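Local coordinates for protein photosystem II stability/assembly factor HCF136, chloroplastic (PDB 5OJ3) that is probably essential for photosystem II biogenesis, being required to assemble an early intermediate that includes D2 and cytochrome b559, at residues 172-185 / 211-223. Numbering follows the deposited sequence.
Sequences NVSFSGDEAWVIGK and EPLLVTALGPNCA
Trp181 lays one face of its indole over Ala223. The methyl CB of Ala223 stands 3.6 Å from the centroid of the six-membered ring, a CH-pi contact. CG of Trp181 is anti to the carbonyl carbon (chi1 -60°), which sends the ring across to strand 222-227. Ala217 CB meets the ring obliquely at CD1, 3.7 Å away, and also packs against CB of Ser176.

Val215 fills the middle. Its CG1 touches CB of Trp181, and its CB meets Ile183 CG2 at 3.7 Å, the two branched chains lying side by side and pointing opposite ways. CD1 of Ile183 packs on the Leu213-Leu214 peptide and on Pro212 CB.

Polar side chains grip the backbone opposite. Ser174 OG accepts a nearly straight hydrogen bond from Ala217 N (2.8 Å). Glu179 runs out extended, and the syn lone pair of its OE1 takes the N-H of Asn221 (2.9 Å) in the type II turn Gly219-Cys222. OE2 forms a salt bridge with Arg191. Were Glu179 cut back to an alanine, the Asn221 amide and the Arg191 charge would probably lose this partner. At the other end, Lys185 NZ makes a salt bridge with Glu211 OE2 (3.4 Å).

The contact joins two adjacent blades of the seven-bladed propeller face to face. Strands 169-176 and 179-185 lie against 212-219 and 222-227. Met189 of strand 188-192 touches both Trp181 and Ile183, while strand 275-277 packs on Leu213 and Thr216.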
loop_
_atom_site.group_PDB
_atom_site.type_symbol
_atom_site.label_atom_id
_atom_site.label_comp_id
_atom_site.label_asym_id
_atom_site.label_seq_id
_atom_site.Cartn_x
_atom_site.Cartn_y
_atom_site.Cartn_z
ATOM N N ASN A 172 -4.595 -6.126 -5.692
ATOM C CA ASN A 172 -4.350 -6.507 -4.308
ATOM C C ASN A 172 -5.251 -7.669 -3.913
ATOM O O ASN A 172 -6.218 -8.005 -4.602
ATOM C CB ASN A 172 -4.553 -5.323 -3.352
ATOM C CG ASN A 172 -5.793 -4.515 -3.670
ATOM O OD1 ASN A 172 -5.851 -3.815 -4.682
ATOM N ND2 ASN A 172 -6.793 -4.605 -2.803
ATOM N N VAL A 173 -4.911 -8.269 -2.771
ATOM C CA VAL A 173 -5.685 -9.333 -2.145
ATOM C C VAL A 173 -5.727 -9.042 -0.648
ATOM O O VAL A 173 -4.797 -8.454 -0.089
ATOM C CB VAL A 173 -5.086 -10.732 -2.434
ATOM C CG1 VAL A 173 -3.735 -10.899 -1.751
ATOM C CG2 VAL A 173 -6.049 -11.834 -2.012
ATOM N N SER A 174 -6.820 -9.442 0.002
ATOM C CA SER A 174 -7.023 -9.088 1.403
ATOM C C SER A 174 -7.881 -10.139 2.095
ATOM O O SER A 174 -8.938 -10.512 1.580
ATOM C CB SER A 174 -7.677 -7.706 1.525
ATOM O OG SER A 174 -7.933 -7.380 2.878
ATOM N N PHE A 175 -7.433 -10.588 3.268
ATOM C CA PHE A 175 -8.075 -11.659 4.018
ATOM C C PHE A 175 -8.716 -11.140 5.300
ATOM O O PHE A 175 -8.211 -10.217 5.943
ATOM C CB PHE A 175 -7.069 -12.754 4.391
ATOM C CG PHE A 175 -7.050 -13.922 3.448
ATOM C CD1 PHE A 175 -7.961 -14.958 3.588
ATOM C CD2 PHE A 175 -6.107 -13.997 2.439
ATOM C CE1 PHE A 175 -7.938 -16.040 2.728
ATOM C CE2 PHE A 175 -6.079 -15.075 1.575
ATOM C CZ PHE A 175 -6.996 -16.099 1.720
ATOM N N SER A 176 -9.840 -11.757 5.664
ATOM C CA SER A 176 -10.403 -11.653 7.007
ATOM C C SER A 176 -10.983 -13.012 7.363
ATOM O O SER A 176 -11.890 -13.496 6.677
ATOM C CB SER A 176 -11.481 -10.571 7.102
ATOM O OG SER A 176 -12.060 -10.559 8.393
ATOM N N GLY A 177 -10.467 -13.623 8.426
ATOM C CA GLY A 177 -10.841 -14.985 8.747
ATOM C C GLY A 177 -10.293 -15.941 7.709
ATOM O O GLY A 177 -9.088 -16.201 7.666
ATOM N N ASP A 178 -11.177 -16.476 6.870
ATOM C CA ASP A 178 -10.779 -17.237 5.693
ATOM C C ASP A 178 -11.350 -16.628 4.419
ATOM O O ASP A 178 -11.201 -17.207 3.335
ATOM C CB ASP A 178 -11.212 -18.700 5.838
ATOM C CG ASP A 178 -10.346 -19.646 5.034
ATOM O OD1 ASP A 178 -9.109 -19.618 5.209
ATOM O OD2 ASP A 178 -10.904 -20.427 4.237
ATOM N N GLU A 179 -11.993 -15.469 4.529
ATOM C CA GLU A 179 -12.595 -14.771 3.403
ATOM C C GLU A 179 -11.564 -13.844 2.770
ATOM O O GLU A 179 -10.929 -13.047 3.466
ATOM C CB GLU A 179 -13.809 -13.978 3.889
ATOM C CG GLU A 179 -14.825 -13.586 2.835
ATOM C CD GLU A 179 -16.102 -13.055 3.462
ATOM O OE1 GLU A 179 -16.129 -12.888 4.700
ATOM O OE2 GLU A 179 -17.075 -12.801 2.723
ATOM N N ALA A 180 -11.400 -13.947 1.453
ATOM C CA ALA A 180 -10.408 -13.169 0.723
ATOM C C ALA A 180 -11.082 -12.342 -0.361
ATOM O O ALA A 180 -12.038 -12.797 -0.992
ATOM C CB ALA A 180 -9.346 -14.073 0.095
ATOM N N TRP A 181 -10.573 -11.129 -0.578
ATOM C CA TRP A 181 -11.073 -10.225 -1.606
ATOM C C TRP A 181 -9.926 -9.826 -2.524
ATOM O O TRP A 181 -8.836 -9.491 -2.048
ATOM C CB TRP A 181 -11.697 -8.965 -0.989
ATOM C CG TRP A 181 -12.857 -9.215 -0.069
ATOM C CD1 TRP A 181 -12.810 -9.762 1.180
ATOM C CD2 TRP A 181 -14.233 -8.894 -0.315
ATOM N NE1 TRP A 181 -14.071 -9.814 1.722
ATOM C CE2 TRP A 181 -14.963 -9.288 0.824
ATOM C CE3 TRP A 181 -14.918 -8.319 -1.390
ATOM C CZ2 TRP A 181 -16.344 -9.124 0.920
ATOM C CZ3 TRP A 181 -16.292 -8.158 -1.293
ATOM C CH2 TRP A 181 -16.988 -8.559 -0.146
ATOM N N VAL A 182 -10.172 -9.859 -3.834
ATOM C CA VAL A 182 -9.195 -9.469 -4.845
ATOM C C VAL A 182 -9.834 -8.435 -5.761
ATOM O O VAL A 182 -11.028 -8.524 -6.070
ATOM C CB VAL A 182 -8.704 -10.680 -5.671
ATOM C CG1 VAL A 182 -7.396 -10.360 -6.379
ATOM C CG2 VAL A 182 -8.541 -11.900 -4.789
ATOM N N ILE A 183 -9.046 -7.446 -6.187
ATOM C CA ILE A 183 -9.485 -6.495 -7.200
ATOM C C ILE A 183 -8.398 -6.376 -8.260
ATOM O O ILE A 183 -7.233 -6.712 -8.034
ATOM C CB ILE A 183 -9.830 -5.101 -6.623
ATOM C CG1 ILE A 183 -8.565 -4.327 -6.251
ATOM C CG2 ILE A 183 -10.764 -5.222 -5.430
ATOM C CD1 ILE A 183 -8.842 -3.087 -5.430
ATOM N N GLY A 184 -8.797 -5.888 -9.435
ATOM C CA GLY A 184 -7.890 -5.794 -10.558
ATOM C C GLY A 184 -8.241 -4.650 -11.485
ATOM O O GLY A 184 -9.206 -3.916 -11.263
ATOM N N LYS A 185 -7.436 -4.505 -12.539
ATOM C CA LYS A 185 -7.630 -3.491 -13.566
ATOM C C LYS A 185 -7.689 -4.143 -14.941
ATOM O O LYS A 185 -6.860 -5.010 -15.248
ATOM C CB LYS A 185 -6.501 -2.448 -13.543
ATOM C CG LYS A 185 -6.262 -1.762 -14.884
ATOM C CD LYS A 185 -5.264 -0.622 -14.770
ATOM C CE LYS A 185 -5.818 0.520 -13.932
ATOM N NZ LYS A 185 -4.833 1.633 -13.842
ATOM N N GLU A 211 -11.799 3.706 -10.619
ATOM C CA GLU A 211 -11.755 2.254 -10.620
ATOM C C GLU A 211 -11.209 1.758 -9.289
ATOM O O GLU A 211 -10.530 2.505 -8.573
ATOM C CB GLU A 211 -10.891 1.722 -11.776
ATOM C CG GLU A 211 -9.416 2.046 -11.682
ATOM C CD GLU A 211 -8.995 3.110 -12.675
ATOM O OE1 GLU A 211 -9.820 3.993 -12.989
ATOM O OE2 GLU A 211 -7.842 3.056 -13.151
ATOM N N PRO A 212 -11.502 0.512 -8.913
ATOM C CA PRO A 212 -11.047 0.007 -7.609
ATOM C C PRO A 212 -9.537 0.110 -7.456
ATOM O O PRO A 212 -8.773 -0.256 -8.351
ATOM C CB PRO A 212 -11.517 -1.452 -7.614
ATOM C CG PRO A 212 -12.688 -1.455 -8.522
ATOM C CD PRO A 212 -12.378 -0.455 -9.598
ATOM N N LEU A 213 -9.114 0.623 -6.305
ATOM C CA LEU A 213 -7.707 0.825 -6.001
ATOM C C LEU A 213 -7.240 0.073 -4.768
ATOM O O LEU A 213 -6.092 -0.375 -4.733
ATOM C CB LEU A 213 -7.415 2.323 -5.815
ATOM C CG LEU A 213 -5.952 2.748 -5.704
ATOM C CD1 LEU A 213 -5.161 2.236 -6.893
ATOM C CD2 LEU A 213 -5.850 4.258 -5.609
ATOM N N LEU A 214 -8.098 -0.090 -3.765
ATOM C CA LEU A 214 -7.721 -0.773 -2.533
ATOM C C LEU A 214 -8.962 -1.413 -1.936
ATOM O O LEU A 214 -9.959 -0.726 -1.695
ATOM C CB LEU A 214 -7.090 0.203 -1.537
ATOM C CG LEU A 214 -6.566 -0.384 -0.226
ATOM C CD1 LEU A 214 -5.434 -1.365 -0.490
ATOM C CD2 LEU A 214 -6.116 0.722 0.717
ATOM N N VAL A 215 -8.905 -2.721 -1.708
ATOM C CA VAL A 215 -9.935 -3.424 -0.956
ATOM C C VAL A 215 -9.315 -3.903 0.348
ATOM O O VAL A 215 -8.117 -4.206 0.418
ATOM C CB VAL A 215 -10.557 -4.595 -1.752
ATOM C CG1 VAL A 215 -9.686 -5.843 -1.672
ATOM C CG2 VAL A 215 -11.966 -4.889 -1.252
ATOM N N THR A 216 -10.132 -3.937 1.397
ATOM C CA THR A 216 -9.672 -4.326 2.726
ATOM C C THR A 216 -10.762 -5.160 3.379
ATOM O O THR A 216 -11.886 -4.681 3.560
ATOM C CB THR A 216 -9.344 -3.100 3.590
ATOM O OG1 THR A 216 -8.741 -2.082 2.779
ATOM C CG2 THR A 216 -8.391 -3.480 4.712
ATOM N N ALA A 217 -10.433 -6.402 3.724
ATOM C CA ALA A 217 -11.405 -7.306 4.319
ATOM C C ALA A 217 -11.603 -6.964 5.790
ATOM O O ALA A 217 -10.635 -6.880 6.552
ATOM C CB ALA A 217 -10.948 -8.755 4.157
ATOM N N LEU A 218 -12.864 -6.770 6.186
ATOM C CA LEU A 218 -13.196 -6.282 7.518
ATOM C C LEU A 218 -13.788 -7.337 8.435
ATOM O O LEU A 218 -13.816 -7.128 9.653
ATOM C CB LEU A 218 -14.199 -5.124 7.428
ATOM C CG LEU A 218 -13.844 -3.867 6.634
ATOM C CD1 LEU A 218 -14.719 -2.715 7.095
ATOM C CD2 LEU A 218 -12.371 -3.514 6.784
ATOM N N GLY A 219 -14.255 -8.452 7.893
ATOM C CA GLY A 219 -14.976 -9.437 8.661
ATOM C C GLY A 219 -15.897 -10.229 7.762
ATOM O O GLY A 219 -15.801 -10.163 6.532
ATOM N N PRO A 220 -16.805 -10.999 8.358
ATOM C CA PRO A 220 -17.727 -11.814 7.553
ATOM C C PRO A 220 -18.554 -10.953 6.612
ATOM O O PRO A 220 -19.291 -10.059 7.041
ATOM C CB PRO A 220 -18.599 -12.503 8.609
ATOM C CG PRO A 220 -17.768 -12.484 9.855
ATOM C CD PRO A 220 -17.002 -11.200 9.803
ATOM N N ASN A 221 -18.412 -11.219 5.311
ATOM C CA ASN A 221 -19.177 -10.556 4.254
ATOM C C ASN A 221 -19.000 -9.039 4.266
ATOM O O ASN A 221 -19.858 -8.309 3.762
ATOM C CB ASN A 221 -20.666 -10.913 4.352
ATOM C CG ASN A 221 -20.897 -12.391 4.611
ATOM O OD1 ASN A 221 -20.301 -13.249 3.960
ATOM N ND2 ASN A 221 -21.763 -12.695 5.573
ATOM N N CYS A 222 -17.893 -8.547 4.819
ATOM C CA CYS A 222 -17.686 -7.121 5.036
ATOM C C CYS A 222 -16.339 -6.709 4.463
ATOM O O CYS A 222 -15.333 -7.389 4.690
ATOM C CB CYS A 222 -17.760 -6.786 6.531
ATOM S SG CYS A 222 -17.770 -5.023 6.922
ATOM N N ALA A 223 -16.320 -5.600 3.725
ATOM C CA ALA A 223 -15.093 -5.119 3.102
ATOM C C ALA A 223 -15.262 -3.658 2.709
ATOM O O ALA A 223 -16.363 -3.215 2.373
ATOM C CB ALA A 223 -14.721 -5.955 1.873
#